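Side-chain contacts in racemase (Pseudovibrio sp. JE062, PDB 3MKC), which belongs to the enolase superfamily as a racemase, joining an N-terminal domain of the mandelate racemase family to a TIM-barrel-like enolase C-terminal domain: residues H139-L144 with F236-L241; V178-P181 with D185-T188; S187-A192 with L226-D231; Y193-L198 with M208-L213; E197-L202 with L232-A237. All coordinates share one frame; numbering follows the deposited sequence.

Overall arrangement
Following the chain, contact 1 opens on strand 137-143 and closes the longest loop, returning to the strand 236-238 region; contacts 2, 3 and 4 nest inside it. Contact 2 is a short local closure between the end of strand 175-179 and the turn before helix 188-202. Contact 3 begins where contact 2 ends and ties the start of that helix to the end of helix 219-228. Contact 4, nested within contact 3, packs the middle of helix 188-202 on strand 207-211. Contact 5 starts further along the same helix, crosses contact 3, and ends on a segment that overlaps that of contact 1 at Phe236 and Ala237. Together they bind consecutive beta-alpha units of the barrel.

Contact 1 of 5, residues H139-L144 with F236-L241; sequences HPYLTL and FAEATL
Glu238 OE1 lies 4.4 Å from Tyr141 OH, too far for a hydrogen bond, and the link between the two runs through a third residue. Lys177 NZ makes a salt bridge to Glu238 OE1 and a hydrogen bond to Tyr141 OH; Gln285 NE2 adds a weak bond to the same carboxylate oxygen. The buried polar ends of tyrosine and glutamate are thus tied to one lysine. Glu238 gets there fully stretched, with CG anti to its backbone N (chi1 172°) and the next bond also extended.

Direct touching is left to the two aromatic side chains, which meet at about a right angle. Tyr141 OH comes to the edge of the Phe236 ring, near its plane, at 4.0 Å from Phe236 CZ. Behind it, Tyr141 CZ is 4.3 Å from the same Phe236 CZ, which approaches the tyrosine ring obliquely. Both residues turn CG between the backbone N and the carbonyl carbon (chi1 73° in Tyr141, 71° in Phe236), and this carries the rings toward each other across a backbone gap of 11.9 Å between their CA atoms.

That gap is wide because strands 137-143 and 236-238 are not neighbours in the sheet: strands 175-179 and 207-211 run between them. The side chains meet across the curved inner face of the barrel. Lys177 reaches in from strand 175-179, and Glu238 ends strand 236-238 close to Asp211 of strand 207-211, at the C-terminal ends of the barrel strands, where enzymes of this superfamily have their active sites.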
# COMPACT_ATOMS: atom_id res chain seq x y z
N HIS A 139 -3.56 2.88 -14.30
CA HIS A 139 -3.79 1.45 -14.42
C HIS A 139 -3.12 0.67 -13.32
O HIS A 139 -1.89 0.71 -13.17
CB HIS A 139 -3.27 0.95 -15.78
CG HIS A 139 -3.88 1.65 -16.95
ND1 HIS A 139 -3.52 2.92 -17.33
CD2 HIS A 139 -4.88 1.27 -17.79
CE1 HIS A 139 -4.26 3.30 -18.35
NE2 HIS A 139 -5.09 2.32 -18.65
N PRO A 140 -3.90 -0.06 -12.52
CA PRO A 140 -3.30 -0.83 -11.44
C PRO A 140 -2.96 -2.24 -11.90
O PRO A 140 -3.40 -2.67 -12.96
CB PRO A 140 -4.40 -0.86 -10.41
CG PRO A 140 -5.61 -1.12 -11.30
CD PRO A 140 -5.38 -0.16 -12.48
N TYR A 141 -2.16 -2.94 -11.10
CA TYR A 141 -1.90 -4.33 -11.40
C TYR A 141 -2.70 -4.97 -10.28
O TYR A 141 -2.80 -4.41 -9.18
CB TYR A 141 -0.40 -4.68 -11.32
CG TYR A 141 0.22 -4.77 -9.94
CD1 TYR A 141 -0.05 -5.84 -9.09
CD2 TYR A 141 1.15 -3.82 -9.52
CE1 TYR A 141 0.58 -5.96 -7.86
CE2 TYR A 141 1.80 -3.93 -8.29
CZ TYR A 141 1.51 -5.00 -7.47
OH TYR A 141 2.13 -5.12 -6.25
N LEU A 142 -3.34 -6.09 -10.57
CA LEU A 142 -4.15 -6.74 -9.55
C LEU A 142 -3.43 -7.96 -8.99
O LEU A 142 -2.93 -8.79 -9.73
CB LEU A 142 -5.50 -7.16 -10.14
CG LEU A 142 -6.29 -6.01 -10.77
CD1 LEU A 142 -7.64 -6.54 -11.25
CD2 LEU A 142 -6.49 -4.89 -9.77
N THR A 143 -3.39 -8.04 -7.67
CA THR A 143 -2.75 -9.17 -7.01
C THR A 143 -3.77 -10.29 -6.89
O THR A 143 -4.85 -10.10 -6.32
CB THR A 143 -2.24 -8.76 -5.62
OG1 THR A 143 -1.33 -7.66 -5.77
CG2 THR A 143 -1.52 -9.92 -4.96
N LEU A 144 -3.42 -11.45 -7.44
CA LEU A 144 -4.31 -12.61 -7.45
C LEU A 144 -3.82 -13.78 -6.61
O LEU A 144 -2.62 -14.02 -6.49
CB LEU A 144 -4.48 -13.11 -8.89
CG LEU A 144 -4.83 -12.06 -9.93
CD1 LEU A 144 -4.78 -12.68 -11.32
CD2 LEU A 144 -6.20 -11.48 -9.63
N PHE A 236 8.52 -8.07 -12.32
CA PHE A 236 9.40 -7.98 -11.17
C PHE A 236 9.40 -9.20 -10.27
O PHE A 236 8.55 -10.09 -10.38
CB PHE A 236 9.15 -6.69 -10.36
CG PHE A 236 7.83 -6.64 -9.59
CD1 PHE A 236 7.43 -7.69 -8.76
CD2 PHE A 236 7.08 -5.47 -9.59
CE1 PHE A 236 6.29 -7.57 -7.94
CE2 PHE A 236 5.94 -5.33 -8.78
CZ PHE A 236 5.55 -6.38 -7.96
N ALA A 237 10.40 -9.26 -9.39
CA ALA A 237 10.56 -10.35 -8.44
C ALA A 237 10.44 -9.73 -7.05
O ALA A 237 11.33 -9.00 -6.60
CB ALA A 237 11.91 -11.00 -8.62
N GLU A 238 9.34 -10.04 -6.38
CA GLU A 238 9.05 -9.52 -5.04
C GLU A 238 9.32 -10.50 -3.90
O GLU A 238 9.12 -11.70 -4.05
CB GLU A 238 7.58 -9.10 -4.98
CG GLU A 238 7.08 -8.71 -3.61
CD GLU A 238 5.60 -8.36 -3.63
OE1 GLU A 238 5.13 -7.85 -4.67
OE2 GLU A 238 4.92 -8.58 -2.61
N ALA A 239 9.75 -9.97 -2.77
CA ALA A 239 10.02 -10.78 -1.59
C ALA A 239 10.85 -12.02 -1.91
O ALA A 239 10.48 -13.15 -1.57
CB ALA A 239 8.70 -11.18 -0.94
N THR A 240 11.97 -11.81 -2.58
CA THR A 240 12.86 -12.91 -2.94
C THR A 240 13.70 -13.29 -1.72
O THR A 240 13.72 -14.45 -1.31
CB THR A 240 13.81 -12.50 -4.07
OG1 THR A 240 14.48 -11.29 -3.72
CG2 THR A 240 13.04 -12.29 -5.37
N LEU A 241 14.38 -12.31 -1.14
CA LEU A 241 15.22 -12.57 0.02
C LEU A 241 14.61 -11.99 1.28
O LEU A 241 13.60 -11.29 1.22
CB LEU A 241 16.61 -11.98 -0.21
CG LEU A 241 17.39 -12.66 -1.34
CD1 LEU A 241 18.67 -11.90 -1.66
CD2 LEU A 241 17.69 -14.09 -0.92

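Contact 2 of 5, residues V178-P181 with D185-T188; sequences VCVP and DWST
Pro181 and Val180 both meet the six-membered ring of Trp186, coming in obliquely. The nearest approach is Pro181 CD to Trp186 CH2, 3.7 Å, with CD also close to Trp186 CZ3. Val180 touches the neighbouring carbons: its CG1 is 4.0 Å from Trp186 CE3, and the two side chains run past each other in opposite directions. The valine can do this because CG1 stands anti to the backbone N (chi1 177°), while CG2 is turned to Val191 of helix 188-202.

The next shell fixes the indole. The Tyr194 ring meets it with the planes about 60° apart, Val191 packs near the tryptophan CB, and Leu154 and Ala157 of helix 154-170 add to its surroundings. Tyr194 is itself anchored, its OH hydrogen-bonded to Cys179 O at the end of strand 175-179. Just past the tryptophan, Ser187 takes the N-cap position of helix 188-202, so the indole is planted where the connection from strand to helix finishes.

No polar bond crosses between 178-181 and 185-188. Their contact is carbon against carbon in a buried setting, so its hold probably comes from dispersion and the exclusion of water.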
# COMPACT_ATOMS: atom_id res chain seq x y z
N VAL A 178 1.15 -12.84 -9.19
CA VAL A 178 0.85 -14.16 -8.67
C VAL A 178 1.82 -14.41 -7.53
O VAL A 178 2.80 -13.68 -7.39
CB VAL A 178 1.05 -15.24 -9.74
CG1 VAL A 178 0.10 -14.99 -10.91
CG2 VAL A 178 2.49 -15.25 -10.21
N CYS A 179 1.55 -15.41 -6.71
CA CYS A 179 2.43 -15.72 -5.58
C CYS A 179 2.81 -17.18 -5.56
O CYS A 179 2.11 -18.02 -6.14
CB CYS A 179 1.74 -15.40 -4.26
SG CYS A 179 0.88 -13.83 -4.18
N VAL A 180 3.92 -17.48 -4.90
CA VAL A 180 4.36 -18.85 -4.73
C VAL A 180 3.91 -19.18 -3.31
O VAL A 180 4.41 -18.59 -2.35
CB VAL A 180 5.91 -18.98 -4.81
CG1 VAL A 180 6.33 -20.42 -4.56
CG2 VAL A 180 6.40 -18.54 -6.18
N PRO A 181 2.94 -20.10 -3.16
CA PRO A 181 2.45 -20.47 -1.83
C PRO A 181 3.56 -20.71 -0.81
O PRO A 181 4.49 -21.48 -1.05
CB PRO A 181 1.63 -21.72 -2.11
CG PRO A 181 1.05 -21.41 -3.46
CD PRO A 181 2.26 -20.88 -4.20
N ASP A 185 6.48 -26.89 -0.78
CA ASP A 185 7.83 -27.42 -0.72
C ASP A 185 8.51 -27.53 -2.08
O ASP A 185 9.51 -28.23 -2.22
CB ASP A 185 7.82 -28.81 -0.07
CG ASP A 185 6.96 -29.80 -0.83
OD1 ASP A 185 6.91 -29.70 -2.08
OD2 ASP A 185 6.35 -30.67 -0.19
N TRP A 186 7.96 -26.85 -3.08
CA TRP A 186 8.53 -26.91 -4.42
C TRP A 186 9.99 -26.49 -4.45
O TRP A 186 10.38 -25.53 -3.78
CB TRP A 186 7.73 -26.02 -5.39
CG TRP A 186 6.24 -26.11 -5.25
CD1 TRP A 186 5.52 -27.13 -4.69
CD2 TRP A 186 5.27 -25.15 -5.72
NE1 TRP A 186 4.17 -26.86 -4.77
CE2 TRP A 186 3.99 -25.66 -5.39
CE3 TRP A 186 5.36 -23.91 -6.37
CZ2 TRP A 186 2.81 -24.97 -5.71
CZ3 TRP A 186 4.18 -23.23 -6.68
CH2 TRP A 186 2.92 -23.77 -6.35
N SER A 187 10.81 -27.21 -5.21
CA SER A 187 12.22 -26.88 -5.34
C SER A 187 12.25 -25.65 -6.23
O SER A 187 11.22 -25.26 -6.76
CB SER A 187 12.98 -28.03 -6.02
OG SER A 187 12.57 -28.20 -7.37
N THR A 188 13.42 -25.05 -6.40
CA THR A 188 13.50 -23.87 -7.25
C THR A 188 13.16 -24.22 -8.70
O THR A 188 12.57 -23.41 -9.42
CB THR A 188 14.89 -23.22 -7.19
OG1 THR A 188 15.87 -24.12 -7.71
CG2 THR A 188 15.23 -22.85 -5.76

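Contact 3 of 5, residues S187-A192 with L226-D231; sequences STKEVA and LNSIED
Ala192 and Ile229 make the tight part of this contact, and Lys189 with Ser228 the loose part. Ala192 CB is 3.9 Å from Ile229 CG2. Ile229 CG2 also lies 4.1 Å from Ala192 CA, right against the helix backbone. Ile229 holds CG2 beside its backbone N, anti to the carbonyl carbon. Both residues are buried, and their CA atoms come within 6.6 Å of each other.

Toward solvent the fit slackens. Lys189 starts away from the other segment, yet its chain swings back until NZ stands 4.4 Å from Ser228 OG, with no bond formed. The serine hydroxyl is instead hydrogen-bonded to Leu225 O, one turn back in its own helix, and only skirts Ala192 CB.

Ser187 heads the first helix: its OG accepts a weak bond from Glu190 N at 3.3 Å. The pair fits a capping box, though the return bond to Glu190 OE1 is doubtful because that oxygen is less surely placed.

The contact joins the first turns of helix 188-202 to the end of helix 219-228 on the outside of the barrel. Leu225 packs on Val191 and Ala192 along the same seam, and one turn further on Arg196 makes a salt bridge to Asp231.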
# COMPACT_ATOMS: atom_id res chain seq x y z
N SER A 187 10.81 -27.21 -5.21
CA SER A 187 12.22 -26.88 -5.34
C SER A 187 12.25 -25.65 -6.23
O SER A 187 11.22 -25.26 -6.76
CB SER A 187 12.98 -28.03 -6.02
OG SER A 187 12.57 -28.20 -7.37
N THR A 188 13.42 -25.05 -6.40
CA THR A 188 13.50 -23.87 -7.25
C THR A 188 13.16 -24.22 -8.70
O THR A 188 12.57 -23.41 -9.42
CB THR A 188 14.89 -23.22 -7.19
OG1 THR A 188 15.87 -24.12 -7.71
CG2 THR A 188 15.23 -22.85 -5.76
N LYS A 189 13.51 -25.43 -9.13
CA LYS A 189 13.19 -25.82 -10.50
C LYS A 189 11.68 -25.95 -10.69
O LYS A 189 11.16 -25.62 -11.76
CB LYS A 189 13.89 -27.14 -10.85
CG LYS A 189 15.04 -26.95 -11.83
CD LYS A 189 14.52 -26.26 -13.09
CE LYS A 189 15.61 -25.58 -13.91
NZ LYS A 189 15.00 -24.81 -15.04
N GLU A 190 10.99 -26.40 -9.65
CA GLU A 190 9.55 -26.54 -9.72
C GLU A 190 8.89 -25.17 -9.77
O GLU A 190 7.88 -24.97 -10.44
CB GLU A 190 9.03 -27.33 -8.51
CG GLU A 190 9.49 -28.78 -8.47
CD GLU A 190 8.99 -29.52 -7.24
OE1 GLU A 190 9.35 -29.11 -6.12
OE2 GLU A 190 8.25 -30.50 -7.40
N VAL A 191 9.47 -24.22 -9.04
CA VAL A 191 8.95 -22.86 -9.02
C VAL A 191 9.08 -22.28 -10.42
O VAL A 191 8.19 -21.58 -10.90
CB VAL A 191 9.72 -21.96 -8.02
CG1 VAL A 191 9.26 -20.51 -8.14
CG2 VAL A 191 9.48 -22.46 -6.60
N ALA A 192 10.20 -22.57 -11.08
CA ALA A 192 10.42 -22.08 -12.43
C ALA A 192 9.35 -22.66 -13.35
O ALA A 192 8.79 -21.96 -14.19
CB ALA A 192 11.80 -22.48 -12.92
N LEU A 226 15.97 -16.80 -11.07
CA LEU A 226 15.56 -15.66 -11.88
C LEU A 226 16.23 -15.63 -13.24
O LEU A 226 15.61 -15.25 -14.24
CB LEU A 226 15.83 -14.35 -11.12
CG LEU A 226 15.04 -14.19 -9.82
CD1 LEU A 226 15.32 -12.80 -9.24
CD2 LEU A 226 13.54 -14.35 -10.08
N ASN A 227 17.49 -16.05 -13.31
CA ASN A 227 18.17 -16.06 -14.59
C ASN A 227 17.59 -17.09 -15.55
O ASN A 227 17.56 -16.86 -16.75
CB ASN A 227 19.68 -16.30 -14.40
CG ASN A 227 20.39 -15.08 -13.88
OD1 ASN A 227 19.96 -13.95 -14.11
ND2 ASN A 227 21.51 -15.28 -13.18
N SER A 228 17.09 -18.20 -15.02
CA SER A 228 16.53 -19.25 -15.87
C SER A 228 15.15 -18.94 -16.44
O SER A 228 14.68 -19.62 -17.35
CB SER A 228 16.49 -20.58 -15.12
OG SER A 228 15.47 -20.57 -14.13
N ILE A 229 14.48 -17.93 -15.89
CA ILE A 229 13.15 -17.58 -16.38
C ILE A 229 13.12 -16.19 -17.00
O ILE A 229 12.08 -15.52 -17.04
CB ILE A 229 12.09 -17.65 -15.26
CG1 ILE A 229 12.45 -16.67 -14.14
CG2 ILE A 229 12.00 -19.08 -14.74
CD1 ILE A 229 11.42 -16.64 -13.03
N GLU A 230 14.27 -15.76 -17.51
CA GLU A 230 14.40 -14.46 -18.14
C GLU A 230 13.45 -14.39 -19.34
O GLU A 230 12.86 -13.34 -19.62
CB GLU A 230 15.85 -14.25 -18.59
CG GLU A 230 16.20 -12.82 -18.92
CD GLU A 230 17.68 -12.62 -19.21
OE1 GLU A 230 18.51 -12.78 -18.29
OE2 GLU A 230 18.02 -12.30 -20.37
N ASP A 231 13.28 -15.50 -20.04
CA ASP A 231 12.41 -15.55 -21.21
C ASP A 231 10.94 -15.25 -20.89
O ASP A 231 10.18 -14.85 -21.77
CB ASP A 231 12.53 -16.91 -21.90
CG ASP A 231 12.19 -18.05 -20.97
OD1 ASP A 231 12.80 -18.14 -19.88
OD2 ASP A 231 11.31 -18.87 -21.33

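Contact 4 of 5, residues Y193-L198 with M208-L213; sequences YYLREL and MMVDYL
Leu195 points from helix 193-198 onto strand 208-211 and meets Val210 tip to tip, with Leu195 CD2 3.8 Å from Val210 CG1. Its other branch goes to the side: Leu195 CD1 slants across the end of the Tyr212 ring and comes within 3.3 Å of Tyr212 OH, a snug carbon-to-oxygen approach. Val210 CG1 also lies over one face of that ring, 3.5 Å above its plane and offset toward the rim, so leucine, valine and tyrosine interlock.

Met208, present as selenomethionine, comes from the start of the segment strand, two residues before Val210. With CG anti to the backbone N (chi1 -176°), it rises toward the helix and then bends at its last torsion. Its CE methyl touches a backbone oxygen, Leu195 O at 3.7 Å, and a side chain one turn on, Leu198 CB at 4.1 Å. The segment axes run close to antiparallel, at 150° and 10.9 Å apart, as in a beta-alpha-beta crossover where the helix covers its following strand.

At the end of the strand, Asp211 OD1 accepts from Leu213 N at 2.8 Å, met from above the carboxylate plane, in an Asx turn. No hydrogen bond joins helix to strand: the buried layer is mostly apolar, and across it methyl groups are what meet the Tyr212 hydroxyl and Leu195 O.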
# COMPACT_ATOMS: atom_id res chain seq x y z
N TYR A 193 9.08 -23.95 -13.17
CA TYR A 193 8.07 -24.66 -13.96
C TYR A 193 6.73 -23.97 -13.75
O TYR A 193 6.01 -23.65 -14.70
CB TYR A 193 7.98 -26.12 -13.50
CG TYR A 193 6.76 -26.83 -14.02
CD1 TYR A 193 6.65 -27.19 -15.36
CD2 TYR A 193 5.68 -27.12 -13.18
CE1 TYR A 193 5.51 -27.80 -15.86
CE2 TYR A 193 4.53 -27.73 -13.67
CZ TYR A 193 4.45 -28.07 -15.01
OH TYR A 193 3.31 -28.66 -15.50
N TYR A 194 6.41 -23.75 -12.48
CA TYR A 194 5.18 -23.10 -12.06
C TYR A 194 4.94 -21.77 -12.78
O TYR A 194 3.90 -21.55 -13.39
CB TYR A 194 5.26 -22.88 -10.55
CG TYR A 194 4.13 -22.10 -9.92
CD1 TYR A 194 2.83 -22.59 -9.91
CD2 TYR A 194 4.38 -20.89 -9.27
CE1 TYR A 194 1.81 -21.90 -9.26
CE2 TYR A 194 3.37 -20.20 -8.61
CZ TYR A 194 2.09 -20.71 -8.61
OH TYR A 194 1.09 -20.03 -7.95
N LEU A 195 5.92 -20.88 -12.69
CA LEU A 195 5.81 -19.58 -13.31
C LEU A 195 5.72 -19.69 -14.82
O LEU A 195 5.09 -18.86 -15.47
CB LEU A 195 6.99 -18.71 -12.89
CG LEU A 195 7.08 -18.47 -11.38
CD1 LEU A 195 8.29 -17.59 -11.07
CD2 LEU A 195 5.81 -17.79 -10.89
N ARG A 196 6.34 -20.71 -15.38
CA ARG A 196 6.28 -20.89 -16.82
C ARG A 196 4.87 -21.29 -17.23
O ARG A 196 4.38 -20.87 -18.28
CB ARG A 196 7.28 -21.97 -17.26
CG ARG A 196 8.70 -21.46 -17.34
CD ARG A 196 9.70 -22.57 -17.62
NE ARG A 196 11.03 -22.03 -17.81
CZ ARG A 196 11.34 -21.19 -18.80
NH1 ARG A 196 10.40 -20.81 -19.66
NH2 ARG A 196 12.57 -20.70 -18.91
N GLU A 197 4.22 -22.09 -16.40
CA GLU A 197 2.86 -22.53 -16.70
C GLU A 197 1.87 -21.38 -16.56
O GLU A 197 0.97 -21.24 -17.39
CB GLU A 197 2.45 -23.68 -15.78
CG GLU A 197 3.28 -24.93 -15.99
CD GLU A 197 3.25 -25.42 -17.42
OE1 GLU A 197 2.17 -25.83 -17.89
OE2 GLU A 197 4.31 -25.38 -18.09
N LEU A 198 2.05 -20.56 -15.53
CA LEU A 198 1.15 -19.44 -15.32
C LEU A 198 1.31 -18.41 -16.43
O LEU A 198 0.32 -17.83 -16.89
CB LEU A 198 1.42 -18.79 -13.96
CG LEU A 198 1.15 -19.68 -12.74
CD1 LEU A 198 1.33 -18.88 -11.46
CD2 LEU A 198 -0.28 -20.22 -12.82
N MSE A 208 3.23 -9.58 -15.89
CA MSE A 208 3.10 -10.50 -14.77
C MSE A 208 4.18 -10.31 -13.73
O MSE A 208 5.37 -10.42 -14.04
CB MSE A 208 3.15 -11.94 -15.28
CG MSE A 208 2.91 -12.99 -14.20
SE MSE A 208 2.73 -14.76 -14.96
CE MSE A 208 4.05 -15.70 -13.96
N MSE A 209 3.76 -10.03 -12.51
CA MSE A 209 4.66 -9.83 -11.38
C MSE A 209 4.63 -11.08 -10.52
O MSE A 209 3.67 -11.85 -10.58
CB MSE A 209 4.23 -8.63 -10.54
CG MSE A 209 4.38 -7.29 -11.26
SE MSE A 209 3.01 -6.85 -12.55
CE MSE A 209 2.91 -4.98 -12.19
N VAL A 210 5.66 -11.29 -9.71
CA VAL A 210 5.71 -12.48 -8.86
C VAL A 210 6.15 -12.17 -7.43
O VAL A 210 7.15 -11.47 -7.21
CB VAL A 210 6.67 -13.54 -9.44
CG1 VAL A 210 6.59 -14.82 -8.60
CG2 VAL A 210 6.31 -13.83 -10.89
N ASP A 211 5.40 -12.70 -6.47
CA ASP A 211 5.67 -12.53 -5.05
C ASP A 211 6.15 -13.89 -4.56
O ASP A 211 5.37 -14.84 -4.51
CB ASP A 211 4.39 -12.12 -4.32
CG ASP A 211 4.57 -12.01 -2.80
OD1 ASP A 211 5.68 -12.24 -2.30
OD2 ASP A 211 3.58 -11.69 -2.12
N TYR A 212 7.42 -13.97 -4.20
CA TYR A 212 7.99 -15.23 -3.74
C TYR A 212 7.78 -15.47 -2.24
O TYR A 212 8.18 -16.50 -1.70
CB TYR A 212 9.48 -15.28 -4.12
CG TYR A 212 9.71 -15.28 -5.62
CD1 TYR A 212 9.77 -16.47 -6.34
CD2 TYR A 212 9.81 -14.08 -6.32
CE1 TYR A 212 9.94 -16.47 -7.73
CE2 TYR A 212 9.98 -14.07 -7.70
CZ TYR A 212 10.05 -15.26 -8.40
OH TYR A 212 10.21 -15.24 -9.77
N LEU A 213 7.13 -14.51 -1.59
CA LEU A 213 6.81 -14.59 -0.17
C LEU A 213 7.94 -14.98 0.77
O LEU A 213 7.75 -15.78 1.69
CB LEU A 213 5.62 -15.54 0.04
CG LEU A 213 4.28 -14.97 -0.43
CD1 LEU A 213 3.25 -16.09 -0.58
CD2 LEU A 213 3.81 -13.91 0.56

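Contact 5 of 5, residues E197-L202 with L232-A237; sequences ELRGIL and LELYFA
The guanidinium of Arg199 works through its edge: Leu232 O and Glu233 O both lie there, near its plane. Leu232 O is gripped side-on by two nitrogens, with Arg199 NE at 2.9 Å and Arg199 NH2 at 3.0 Å from that one oxygen. Neither bond is quite straight (145° and 141° at the hydrogens), as expected when two donors share one acceptor. NE approaches in the carbonyl plane, whereas NH2 comes almost in line with the C=O bond. A weak third bond runs from Arg199 NH2 to Glu233 O, 3.1 Å away. The remaining nitrogen, NH1, is held by Gly203 O and Thr206 O just past the helix.

With all three nitrogens bound to main-chain oxygens, the group has little freedom to turn. The positive charge probably finds much of its compensation in these carbonyl dipoles, since Glu233 OE1 is 6.1 Å from Arg199 NH2. Bends in the middle of the arginine chain bring the head round to the turn at 232-233, and the aliphatic part is packed too: Leu232 CD2 lies 3.9 Å from Arg199 CG, the two side chains running in opposite senses.

Arg199 thereby pins the last turns of helix 188-202 to the loop between helix 219-228 and strand 236-238. Next along the chain, Leu234 packs on Met208 and Ile229, and Tyr235 joins Met208 of strand 207-211 by a backbone hydrogen bond as the chain enters the barrel sheet.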
# COMPACT_ATOMS: atom_id res chain seq x y z
N GLU A 197 4.22 -22.09 -16.40
CA GLU A 197 2.86 -22.53 -16.70
C GLU A 197 1.87 -21.38 -16.56
O GLU A 197 0.97 -21.24 -17.39
CB GLU A 197 2.45 -23.68 -15.78
CG GLU A 197 3.28 -24.93 -15.99
CD GLU A 197 3.25 -25.42 -17.42
OE1 GLU A 197 2.17 -25.83 -17.89
OE2 GLU A 197 4.31 -25.38 -18.09
N LEU A 198 2.05 -20.56 -15.53
CA LEU A 198 1.15 -19.44 -15.32
C LEU A 198 1.31 -18.41 -16.43
O LEU A 198 0.32 -17.83 -16.89
CB LEU A 198 1.42 -18.79 -13.96
CG LEU A 198 1.15 -19.68 -12.74
CD1 LEU A 198 1.33 -18.88 -11.46
CD2 LEU A 198 -0.28 -20.22 -12.82
N ARG A 199 2.55 -18.18 -16.85
CA ARG A 199 2.81 -17.23 -17.92
C ARG A 199 2.22 -17.78 -19.22
O ARG A 199 1.75 -17.03 -20.07
CB ARG A 199 4.31 -17.00 -18.08
CG ARG A 199 4.68 -16.21 -19.33
CD ARG A 199 3.96 -14.87 -19.37
NE ARG A 199 4.86 -13.75 -19.09
CZ ARG A 199 4.47 -12.48 -19.06
NH1 ARG A 199 3.20 -12.16 -19.29
NH2 ARG A 199 5.36 -11.52 -18.82
N GLY A 200 2.27 -19.11 -19.36
CA GLY A 200 1.73 -19.74 -20.55
C GLY A 200 0.23 -19.50 -20.64
O GLY A 200 -0.30 -19.25 -21.72
N ILE A 201 -0.44 -19.59 -19.50
CA ILE A 201 -1.88 -19.37 -19.41
C ILE A 201 -2.22 -17.90 -19.65
O ILE A 201 -3.09 -17.58 -20.46
CB ILE A 201 -2.42 -19.76 -18.01
CG1 ILE A 201 -2.20 -21.25 -17.76
CG2 ILE A 201 -3.89 -19.38 -17.89
CD1 ILE A 201 -2.59 -21.69 -16.37
N LEU A 202 -1.53 -17.03 -18.94
CA LEU A 202 -1.76 -15.59 -19.02
C LEU A 202 -1.44 -14.96 -20.37
O LEU A 202 -2.16 -14.08 -20.84
CB LEU A 202 -0.95 -14.88 -17.94
CG LEU A 202 -1.12 -13.36 -17.89
CD1 LEU A 202 -2.57 -13.01 -17.56
CD2 LEU A 202 -0.17 -12.76 -16.85
N LEU A 232 10.54 -15.45 -19.63
CA LEU A 232 9.17 -15.18 -19.22
C LEU A 232 8.89 -13.68 -19.19
O LEU A 232 7.75 -13.25 -19.09
CB LEU A 232 8.88 -15.79 -17.85
CG LEU A 232 9.00 -17.32 -17.78
CD1 LEU A 232 8.58 -17.79 -16.41
CD2 LEU A 232 8.13 -17.96 -18.86
N GLU A 233 9.95 -12.88 -19.26
CA GLU A 233 9.81 -11.43 -19.26
C GLU A 233 8.91 -10.91 -18.14
O GLU A 233 8.05 -10.05 -18.37
CB GLU A 233 9.24 -10.98 -20.61
CG GLU A 233 10.05 -11.44 -21.82
CD GLU A 233 9.43 -11.00 -23.13
OE1 GLU A 233 9.15 -9.79 -23.28
OE2 GLU A 233 9.23 -11.86 -24.02
N LEU A 234 9.11 -11.42 -16.93
CA LEU A 234 8.31 -11.00 -15.78
C LEU A 234 8.63 -9.55 -15.42
O LEU A 234 9.77 -9.09 -15.59
CB LEU A 234 8.58 -11.94 -14.60
CG LEU A 234 8.32 -13.42 -14.92
CD1 LEU A 234 8.74 -14.29 -13.74
CD2 LEU A 234 6.84 -13.63 -15.24
N TYR A 235 7.63 -8.83 -14.93
CA TYR A 235 7.81 -7.43 -14.56
C TYR A 235 8.73 -7.26 -13.36
O TYR A 235 9.60 -6.40 -13.36
CB TYR A 235 6.46 -6.77 -14.26
CG TYR A 235 6.57 -5.27 -14.19
CD1 TYR A 235 6.31 -4.48 -15.31
CD2 TYR A 235 7.01 -4.65 -13.02
CE1 TYR A 235 6.48 -3.10 -15.27
CE2 TYR A 235 7.19 -3.28 -12.97
CZ TYR A 235 6.93 -2.51 -14.10
OH TYR A 235 7.13 -1.14 -14.05
N PHE A 236 8.52 -8.07 -12.32
CA PHE A 236 9.40 -7.98 -11.17
C PHE A 236 9.40 -9.20 -10.27
O PHE A 236 8.55 -10.09 -10.38
CB PHE A 236 9.15 -6.69 -10.36
CG PHE A 236 7.83 -6.64 -9.59
CD1 PHE A 236 7.43 -7.69 -8.76
CD2 PHE A 236 7.08 -5.47 -9.59
CE1 PHE A 236 6.29 -7.57 -7.94
CE2 PHE A 236 5.94 -5.33 -8.78
CZ PHE A 236 5.55 -6.38 -7.96
N ALA A 237 10.40 -9.26 -9.39
CA ALA A 237 10.56 -10.35 -8.44
C ALA A 237 10.44 -9.73 -7.05
O ALA A 237 11.33 -9.00 -6.60
CB ALA A 237 11.91 -11.00 -8.62